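Local atomic coordinates of lipoprotein (Streptococcus pneumoniae, PDB entry 3CX3), a protein that binds zinc and, as a lipoprotein homologous with ABC transporter components, probably captures the metal for uptake into the cell. Residues Lys12-Phe17 against Ala54-Ala59; Val61-Ser66 against Lys86-Ser91; Thr176-Val181 against Gly195-Gly200. All coordinates share one frame; numbering follows the deposited sequence.

How the contacts relate
From the N terminus, contact 1 closes first, bringing the end of helix 50-58 back over strand 12-15 after 36 intervening residues. Contact 2 opens next, as that helix runs into strand 61-64, and closes 19 residues later on strand 86-89. These two adjoin: their centres are about 10 Å apart, and Val14 is probably hydrogen-bonded to Val61 and Val63 within one parallel sheet. Contact 3 follows in series, pairing 176-181 with 195-200 in a second parallel sheet, its centre about 37 Å and 32 Å from those of contacts 1 and 2. None nests or crosses. Zinc is bound by His44 from the loop of contact 1, His184 from that of contact 3, and His120 and Glu259.

Contact 1: Lys12-Phe17 against Ala54-Ala59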
loop_
_atom_site.group_PDB
_atom_site.type_symbol
_atom_site.label_atom_id
_atom_site.label_comp_id
_atom_site.label_asym_id
_atom_site.label_seq_id
_atom_site.Cartn_x
_atom_site.Cartn_y
_atom_site.Cartn_z
ATOM N N LYS A 12 -9.123 -19.247 9.554
ATOM C CA LYS A 12 -9.660 -17.906 9.797
ATOM C C LYS A 12 -8.488 -16.916 9.875
ATOM O O LYS A 12 -7.589 -17.061 10.724
ATOM C CB LYS A 12 -10.500 -17.878 11.078
ATOM C CG LYS A 12 -11.425 -16.658 11.202
ATOM C CD LYS A 12 -12.213 -16.637 12.524
ATOM C CE LYS A 12 -13.561 -17.342 12.377
ATOM N NZ LYS A 12 -14.673 -16.681 13.161
ATOM N N ILE A 13 -8.500 -15.930 8.975
ATOM C CA ILE A 13 -7.361 -15.018 8.788
ATOM C C ILE A 13 -7.807 -13.553 8.810
ATOM O O ILE A 13 -8.628 -13.126 8.005
ATOM C CB ILE A 13 -6.552 -15.341 7.480
ATOM C CG1 ILE A 13 -5.714 -16.611 7.652
ATOM C CG2 ILE A 13 -5.676 -14.193 7.076
ATOM C CD1 ILE A 13 -5.179 -17.180 6.343
ATOM N N VAL A 14 -7.261 -12.802 9.765
ATOM C CA VAL A 14 -7.504 -11.378 9.850
ATOM C C VAL A 14 -6.301 -10.619 9.283
ATOM O O VAL A 14 -5.147 -11.074 9.314
ATOM C CB VAL A 14 -7.928 -10.930 11.275
ATOM C CG1 VAL A 14 -8.129 -9.423 11.344
ATOM C CG2 VAL A 14 -9.231 -11.606 11.669
ATOM N N THR A 15 -6.604 -9.440 8.771
ATOM C CA THR A 15 -5.756 -8.746 7.834
ATOM C C THR A 15 -5.885 -7.261 8.096
ATOM O O THR A 15 -6.972 -6.792 8.415
ATOM C CB THR A 15 -6.204 -9.171 6.454
ATOM O OG1 THR A 15 -5.275 -10.158 5.959
ATOM C CG2 THR A 15 -6.360 -8.014 5.529
ATOM N N SER A 16 -4.784 -6.523 8.006
ATOM C CA SER A 16 -4.797 -5.145 8.501
ATOM C C SER A 16 -5.567 -4.220 7.585
ATOM O O SER A 16 -6.608 -3.669 7.988
ATOM C CB SER A 16 -3.407 -4.611 8.840
ATOM O OG SER A 16 -2.507 -4.733 7.768
ATOM N N PHE A 17 -5.079 -4.089 6.350
ATOM C CA PHE A 17 -5.695 -3.223 5.349
ATOM C C PHE A 17 -5.545 -3.840 3.949
ATOM O O PHE A 17 -5.081 -4.974 3.850
ATOM C CB PHE A 17 -5.205 -1.769 5.497
ATOM C CG PHE A 17 -3.883 -1.473 4.849
ATOM C CD1 PHE A 17 -2.709 -2.150 5.236
ATOM C CD2 PHE A 17 -3.794 -0.469 3.897
ATOM C CE1 PHE A 17 -1.467 -1.853 4.639
ATOM C CE2 PHE A 17 -2.584 -0.170 3.295
ATOM C CZ PHE A 17 -1.395 -0.867 3.683
ATOM N N ALA A 54 -9.764 -8.197 20.018
ATOM C CA ALA A 54 -10.314 -9.490 20.404
ATOM C C ALA A 54 -10.569 -10.377 19.178
ATOM O O ALA A 54 -10.369 -11.593 19.242
ATOM C CB ALA A 54 -11.573 -9.316 21.225
ATOM N N ALA A 55 -10.997 -9.759 18.075
ATOM C CA ALA A 55 -11.151 -10.438 16.794
ATOM C C ALA A 55 -9.822 -10.965 16.244
ATOM O O ALA A 55 -9.812 -11.999 15.576
ATOM C CB ALA A 55 -11.815 -9.519 15.783
ATOM N N ILE A 56 -8.720 -10.247 16.498
ATOM C CA ILE A 56 -7.378 -10.743 16.157
ATOM C C ILE A 56 -7.065 -11.971 17.001
ATOM O O ILE A 56 -6.834 -13.054 16.466
ATOM C CB ILE A 56 -6.269 -9.690 16.363
ATOM C CG1 ILE A 56 -6.287 -8.651 15.256
ATOM C CG2 ILE A 56 -4.891 -10.343 16.370
ATOM C CD1 ILE A 56 -5.658 -7.344 15.667
ATOM N N TYR A 57 -7.084 -11.795 18.322
ATOM C CA TYR A 57 -6.825 -12.887 19.248
ATOM C C TYR A 57 -7.727 -14.094 19.004
ATOM O O TYR A 57 -7.380 -15.201 19.358
ATOM C CB TYR A 57 -6.920 -12.399 20.710
ATOM C CG TYR A 57 -5.772 -11.508 21.154
ATOM C CD1 TYR A 57 -4.444 -11.841 20.875
ATOM C CD2 TYR A 57 -6.014 -10.340 21.870
ATOM C CE1 TYR A 57 -3.394 -11.026 21.276
ATOM C CE2 TYR A 57 -4.947 -9.503 22.298
ATOM C CZ TYR A 57 -3.643 -9.850 21.998
ATOM O OH TYR A 57 -2.597 -9.029 22.405
ATOM N N ASP A 58 -8.865 -13.864 18.361
ATOM C CA ASP A 58 -9.840 -14.903 18.018
ATOM C C ASP A 58 -9.524 -15.662 16.710
ATOM O O ASP A 58 -9.884 -16.834 16.562
ATOM C CB ASP A 58 -11.224 -14.251 17.921
ATOM C CG ASP A 58 -12.329 -15.237 17.620
ATOM O OD1 ASP A 58 -13.369 -14.780 17.077
ATOM O OD2 ASP A 58 -12.178 -16.448 17.926
ATOM N N ALA A 59 -8.877 -14.984 15.763
ATOM C CA ALA A 59 -8.494 -15.582 14.481
ATOM C C ALA A 59 -7.467 -16.696 14.676
ATOM O O ALA A 59 -6.936 -16.858 15.782
ATOM C CB ALA A 59 -7.929 -14.502 13.552
#
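The flat groups that touch across this contact are peptide carbonyls rather than rings: Lys12 O meets Ala59 CB at 3.8 Å, and Ala55 O lies 4.0 Å from Val14 CG2. The one ring of 12-17, that of Phe17, stands apart from 54-59; Ser16 OG lies at its edge, in plane, and Trp122 meets it edge-to-face. The motif is a beta-alpha-beta crossover of a parallel alpha/beta sheet: helix 50-58 connects strand 33-36 to strand 61-64 and passes over strand 12-15, which lies between them.

Contact is concentrated at the C-terminal end of the helix, and the segments bury 224 Å² in all. Val14 and Ala59 direct their CB atoms toward one another's segment, whereas Ile13 and Thr15 turn theirs away, Thr15 against helix 18-28. The two Val14 methyls divide the work. Val14 CG1, anti to the backbone N (chi1 178°), comes within 4.4 Å of Ile56 CG1. Val14 CG2, on the N side, packs against Ala59 CB at 3.7 Å. Phe62 touches both Val14 and Ile56 and so continues this apolar patch into the next strand.

Ala59 is where the chain leaves helical geometry, and its N bonds to Ile56 O at 2.9 Å, which closes the last turn of the helix. Tyr57 O is taken by Ser83 OG and Lys84 NZ. Beside the apolar patch, Lys12 NZ lies close to the like charge of Arg35, while its distance to Asp58 OD1, 4.5 Å, is longer than a salt bridge.

Contact 2: Val61-Ser66 against Lys86-Ser91; sequences VFVYHS and KVLEAS
Strands 61-64 and 86-89 run parallel, their axes 4.8 Å apart and 17° from exact alignment, and Val61 to Tyr64 pair in order with Lys86 to Glu89. Backbone bonds go both ways: Phe62 N and Tyr64 N donate to Lys86 O and Leu88 O, while Leu88 N and Ala90 N donate to Phe62 O and Tyr64 O. Beyond the strands, His65 O accepts two bonds from Ser91. Ser91 N donates to His65 O at 3.0 Å, and Ser91 OG, 2.7 Å from the same oxygen, sits 41° above the carbonyl plane.

On the face carrying Val61, Val63, Lys86 and Leu88, Val61 CG1 touches Leu88 CD1 at 3.9 Å, and Val61 CG2 meets Lys86 CG. The other face carries Phe62, Tyr64, Val87 and Glu89. Val87 CG1 lies at the edges of two rings, near Phe62 CD2 and Tyr64 CE1. Tyr64 CG falls between its backbone N and carbonyl carbon (chi1 72°), and the ring carries Glu89 CA over one face, a CH-pi contact 4.3 Å from the centroid. Tyr64 OH lies 3.6 Å from Glu89 CG; the carboxylate goes on to His67 through OE1. Ser91 OG stands 4.3 Å above the plane of the His65 ring, over its centre. One water donates to Ser91 OG and also bonds Ser66 OG, which is hydrogen-bonded to Thr68 OG1 as well.

The side chain of His65 is about 9 Å from the zinc ion and is not one of its ligands; Pro119 O and Glu131 hold its two ring nitrogens. Strand 86-89 is one of the two outermost strands of the sheet within the chain, strand 12-15 flanks 61-64 on its other side, helix 18-28 covers Val63, and helix 125-142 packs on Leu88 and Ala90.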
loop_
_atom_site.group_PDB
_atom_site.type_symbol
_atom_site.label_atom_id
_atom_site.label_comp_id
_atom_site.label_asym_id
_atom_site.label_seq_id
_atom_site.Cartn_x
_atom_site.Cartn_y
_atom_site.Cartn_z
ATOM N N VAL A 61 -4.914 -16.737 12.229
ATOM C CA VAL A 61 -3.770 -16.018 11.663
ATOM C C VAL A 61 -4.070 -14.535 11.540
ATOM O O VAL A 61 -5.142 -14.152 11.091
ATOM C CB VAL A 61 -3.364 -16.579 10.260
ATOM C CG1 VAL A 61 -2.317 -15.687 9.586
ATOM C CG2 VAL A 61 -2.889 -18.049 10.368
ATOM N N PHE A 62 -3.121 -13.697 11.949
ATOM C CA PHE A 62 -3.230 -12.278 11.674
ATOM C C PHE A 62 -2.037 -11.747 10.902
ATOM O O PHE A 62 -0.872 -11.968 11.276
ATOM C CB PHE A 62 -3.456 -11.474 12.947
ATOM C CG PHE A 62 -3.542 -9.988 12.710
ATOM C CD1 PHE A 62 -4.633 -9.438 12.023
ATOM C CD2 PHE A 62 -2.545 -9.140 13.172
ATOM C CE1 PHE A 62 -4.719 -8.071 11.813
ATOM C CE2 PHE A 62 -2.636 -7.753 12.969
ATOM C CZ PHE A 62 -3.718 -7.225 12.287
ATOM N N VAL A 63 -2.350 -11.034 9.821
ATOM C CA VAL A 63 -1.343 -10.551 8.881
ATOM C C VAL A 63 -1.381 -9.044 8.731
ATOM O O VAL A 63 -2.414 -8.488 8.324
ATOM C CB VAL A 63 -1.506 -11.203 7.479
ATOM C CG1 VAL A 63 -0.465 -10.690 6.525
ATOM C CG2 VAL A 63 -1.405 -12.709 7.573
ATOM N N TYR A 64 -0.262 -8.391 9.069
ATOM C CA TYR A 64 -0.116 -6.964 8.823
ATOM C C TYR A 64 1.056 -6.673 7.874
ATOM O O TYR A 64 1.761 -7.599 7.456
ATOM C CB TYR A 64 -0.086 -6.143 10.147
ATOM C CG TYR A 64 1.169 -6.293 10.949
ATOM C CD1 TYR A 64 1.396 -7.419 11.718
ATOM C CD2 TYR A 64 2.146 -5.305 10.922
ATOM C CE1 TYR A 64 2.567 -7.550 12.447
ATOM C CE2 TYR A 64 3.318 -5.431 11.645
ATOM C CZ TYR A 64 3.521 -6.562 12.399
ATOM O OH TYR A 64 4.690 -6.689 13.124
ATOM N N HIS A 65 1.236 -5.404 7.494
ATOM C CA HIS A 65 2.286 -5.018 6.539
ATOM C C HIS A 65 3.649 -4.957 7.210
ATOM O O HIS A 65 4.545 -5.704 6.823
ATOM C CB HIS A 65 1.929 -3.703 5.828
ATOM C CG HIS A 65 3.017 -3.131 4.958
ATOM N ND1 HIS A 65 3.455 -3.738 3.797
ATOM C CD2 HIS A 65 3.706 -1.964 5.047
ATOM C CE1 HIS A 65 4.403 -2.996 3.237
ATOM N NE2 HIS A 65 4.557 -1.904 3.965
ATOM N N SER A 66 3.791 -4.094 8.226
ATOM C CA SER A 66 5.116 -3.706 8.740
ATOM C C SER A 66 5.070 -3.024 10.091
ATOM O O SER A 66 4.120 -2.315 10.403
ATOM C CB SER A 66 5.780 -2.746 7.754
ATOM O OG SER A 66 6.969 -2.205 8.273
ATOM N N LYS A 86 -1.012 -16.771 14.838
ATOM C CA LYS A 86 0.260 -16.563 14.199
ATOM C C LYS A 86 0.193 -15.125 13.723
ATOM O O LYS A 86 -0.676 -14.773 12.923
ATOM C CB LYS A 86 0.423 -17.535 13.034
ATOM C CG LYS A 86 -0.317 -18.861 13.241
ATOM C CD LYS A 86 -0.004 -19.509 14.607
ATOM C CE LYS A 86 -0.641 -20.905 14.746
ATOM N NZ LYS A 86 -2.126 -20.909 14.991
ATOM N N VAL A 87 1.059 -14.281 14.270
ATOM C CA VAL A 87 1.108 -12.890 13.874
ATOM C C VAL A 87 2.211 -12.797 12.838
ATOM O O VAL A 87 3.350 -13.193 13.096
ATOM C CB VAL A 87 1.377 -11.924 15.075
ATOM C CG1 VAL A 87 1.065 -10.477 14.700
ATOM C CG2 VAL A 87 0.554 -12.310 16.279
ATOM N N LEU A 88 1.863 -12.293 11.657
ATOM C CA LEU A 88 2.778 -12.305 10.508
ATOM C C LEU A 88 3.023 -10.913 9.913
ATOM O O LEU A 88 2.099 -10.268 9.415
ATOM C CB LEU A 88 2.277 -13.303 9.432
ATOM C CG LEU A 88 2.149 -14.755 9.946
ATOM C CD1 LEU A 88 1.573 -15.688 8.914
ATOM C CD2 LEU A 88 3.494 -15.304 10.432
ATOM N N GLU A 89 4.279 -10.461 9.974
ATOM C CA GLU A 89 4.688 -9.173 9.372
ATOM C C GLU A 89 5.121 -9.493 7.948
ATOM O O GLU A 89 6.150 -10.134 7.744
ATOM C CB GLU A 89 5.798 -8.491 10.184
ATOM C CG GLU A 89 6.039 -7.008 9.826
ATOM C CD GLU A 89 7.431 -6.444 10.249
ATOM O OE1 GLU A 89 7.538 -5.266 10.615
ATOM O OE2 GLU A 89 8.440 -7.158 10.222
ATOM N N ALA A 90 4.325 -9.048 6.978
ATOM C CA ALA A 90 4.431 -9.501 5.597
ATOM C C ALA A 90 5.604 -8.908 4.867
ATOM O O ALA A 90 6.052 -9.460 3.863
ATOM C CB ALA A 90 3.130 -9.242 4.843
ATOM N N SER A 91 6.122 -7.785 5.371
ATOM C CA SER A 91 7.290 -7.160 4.775
ATOM C C SER A 91 8.542 -7.454 5.564
ATOM O O SER A 91 9.566 -6.798 5.367
ATOM C CB SER A 91 7.108 -5.643 4.668
ATOM O OG SER A 91 7.029 -5.031 5.951
HETATM O O HOH W 1 9.043 -3.924 7.431
#

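Contact 3: Thr176-Val181 against Gly195-Gly200; sequences TQKTFV and GLNQLG
Phe180 reaches across toward 195-200. From CB, chi1 of 59° sets CG between the backbone N and the carbonyl carbon, and the ring meets Leu196, Asn197 and Gln198. Phe180 CD1 lies 3.7 Å from Asn197 O. Farther out, Phe180 CE1 meets Leu196 CD1 at 3.7 Å, with Leu196 CB in plane at the ring edge. At the tip, Phe180 CZ rests 3.6 Å from Gln198 CB, which stands over one face in a CH-pi contact, 21° off the ring normal.

Parallel bridges pair Phe180 with Gln198 and Val181 with Leu199, the touching parts running 24° apart in direction; with helix 188-193 between them, strands 180-182 and 198-200 form a beta-alpha-beta unit. Ala191 of that helix touches Phe180, Leu196 and Gln198. Phe180 N donates to Asn197 O at 3.2 Å, and Leu199 N returns a bond to Phe180 O at 2.9 Å. Val181 and Leu199 occupy the other face, where Leu199 packs on Ile218 and Phe221 of helix 213-224.

Before the strand, the Lys178 chain runs alongside Asn197 in the same direction, with Lys178 CD 3.6 Å from Asn197 OD1; Lys178 NZ donates to Thr179 OG1.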
loop_
_atom_site.group_PDB
_atom_site.type_symbol
_atom_site.label_atom_id
_atom_site.label_comp_id
_atom_site.label_asym_id
_atom_site.label_seq_id
_atom_site.Cartn_x
_atom_site.Cartn_y
_atom_site.Cartn_z
ATOM N N THR A 176 8.126 12.733 -21.209
ATOM C CA THR A 176 7.273 13.926 -21.185
ATOM C C THR A 176 7.429 14.451 -19.752
ATOM O O THR A 176 6.470 14.779 -19.048
ATOM C CB THR A 176 5.797 13.684 -21.597
ATOM O OG1 THR A 176 5.726 12.669 -22.602
ATOM C CG2 THR A 176 5.171 14.960 -22.144
ATOM N N GLN A 177 8.694 14.486 -19.348
ATOM C CA GLN A 177 9.173 14.958 -18.038
ATOM C C GLN A 177 8.522 14.506 -16.709
ATOM O O GLN A 177 7.524 15.071 -16.250
ATOM C CB GLN A 177 9.520 16.476 -18.061
ATOM C CG GLN A 177 8.634 17.398 -18.925
ATOM C CD GLN A 177 7.600 18.180 -18.113
ATOM O OE1 GLN A 177 7.057 19.185 -18.584
ATOM N NE2 GLN A 177 7.327 17.723 -16.891
ATOM N N LYS A 178 9.099 13.414 -16.178
ATOM C CA LYS A 178 9.395 13.139 -14.730
ATOM C C LYS A 178 8.408 13.366 -13.548
ATOM O O LYS A 178 7.838 12.416 -13.013
ATOM C CB LYS A 178 10.730 13.810 -14.355
ATOM C CG LYS A 178 10.766 15.306 -14.699
ATOM C CD LYS A 178 11.553 16.134 -13.703
ATOM C CE LYS A 178 11.569 17.600 -14.137
ATOM N NZ LYS A 178 10.235 18.268 -14.018
ATOM N N THR A 179 8.279 14.621 -13.117
ATOM C CA THR A 179 7.699 14.973 -11.822
ATOM C C THR A 179 6.187 14.805 -11.745
ATOM O O THR A 179 5.483 15.026 -12.735
ATOM C CB THR A 179 8.015 16.433 -11.448
ATOM O OG1 THR A 179 9.171 16.878 -12.152
ATOM C CG2 THR A 179 8.287 16.554 -9.971
ATOM N N PHE A 180 5.702 14.414 -10.560
ATOM C CA PHE A 180 4.266 14.475 -10.234
ATOM C C PHE A 180 4.006 14.843 -8.775
ATOM O O PHE A 180 4.870 14.679 -7.921
ATOM C CB PHE A 180 3.501 13.195 -10.664
ATOM C CG PHE A 180 4.005 11.924 -10.031
ATOM C CD1 PHE A 180 5.211 11.337 -10.451
ATOM C CD2 PHE A 180 3.276 11.298 -9.030
ATOM C CE1 PHE A 180 5.684 10.150 -9.873
ATOM C CE2 PHE A 180 3.745 10.116 -8.442
ATOM C CZ PHE A 180 4.960 9.537 -8.882
ATOM N N VAL A 181 2.812 15.362 -8.504
ATOM C CA VAL A 181 2.398 15.693 -7.124
ATOM C C VAL A 181 1.088 15.044 -6.669
ATOM O O VAL A 181 0.038 15.126 -7.339
ATOM C CB VAL A 181 2.506 17.227 -6.765
ATOM C CG1 VAL A 181 2.595 18.082 -7.996
ATOM C CG2 VAL A 181 1.389 17.683 -5.850
ATOM N N GLY A 195 12.192 6.059 -12.658
ATOM C CA GLY A 195 12.963 7.241 -13.028
ATOM C C GLY A 195 12.247 8.537 -12.716
ATOM O O GLY A 195 12.859 9.607 -12.708
ATOM N N LEU A 196 10.940 8.442 -12.470
ATOM C CA LEU A 196 10.147 9.574 -12.042
ATOM C C LEU A 196 10.617 10.056 -10.675
ATOM O O LEU A 196 11.302 9.328 -9.942
ATOM C CB LEU A 196 8.678 9.173 -11.935
ATOM C CG LEU A 196 8.045 8.380 -13.081
ATOM C CD1 LEU A 196 6.711 7.832 -12.620
ATOM C CD2 LEU A 196 7.874 9.238 -14.336
ATOM N N ASN A 197 10.262 11.298 -10.352
ATOM C CA ASN A 197 10.372 11.794 -8.990
ATOM C C ASN A 197 9.037 12.394 -8.570
ATOM O O ASN A 197 8.365 13.036 -9.372
ATOM C CB ASN A 197 11.523 12.787 -8.827
ATOM C CG ASN A 197 11.226 14.126 -9.430
ATOM O OD1 ASN A 197 11.155 14.267 -10.649
ATOM N ND2 ASN A 197 11.056 15.134 -8.575
ATOM N N GLN A 198 8.653 12.149 -7.327
ATOM C CA GLN A 198 7.381 12.650 -6.825
ATOM C C GLN A 198 7.497 13.715 -5.760
ATOM O O GLN A 198 8.560 13.949 -5.198
ATOM C CB GLN A 198 6.494 11.505 -6.298
ATOM C CG GLN A 198 7.160 10.567 -5.340
ATOM C CD GLN A 198 7.254 11.115 -3.948
ATOM O OE1 GLN A 198 6.249 11.495 -3.337
ATOM N NE2 GLN A 198 8.466 11.126 -3.411
ATOM N N LEU A 199 6.367 14.357 -5.496
ATOM C CA LEU A 199 6.205 15.205 -4.325
ATOM C C LEU A 199 4.821 14.958 -3.731
ATOM O O LEU A 199 3.786 14.976 -4.446
ATOM C CB LEU A 199 6.422 16.686 -4.662
ATOM C CG LEU A 199 6.349 17.689 -3.508
ATOM C CD1 LEU A 199 7.557 17.584 -2.563
ATOM C CD2 LEU A 199 6.241 19.102 -4.048
ATOM N N GLY A 200 4.805 14.688 -2.429
ATOM C CA GLY A 200 3.541 14.570 -1.721
ATOM C C GLY A 200 3.186 15.881 -1.056
ATOM O O GLY A 200 4.072 16.579 -0.538
#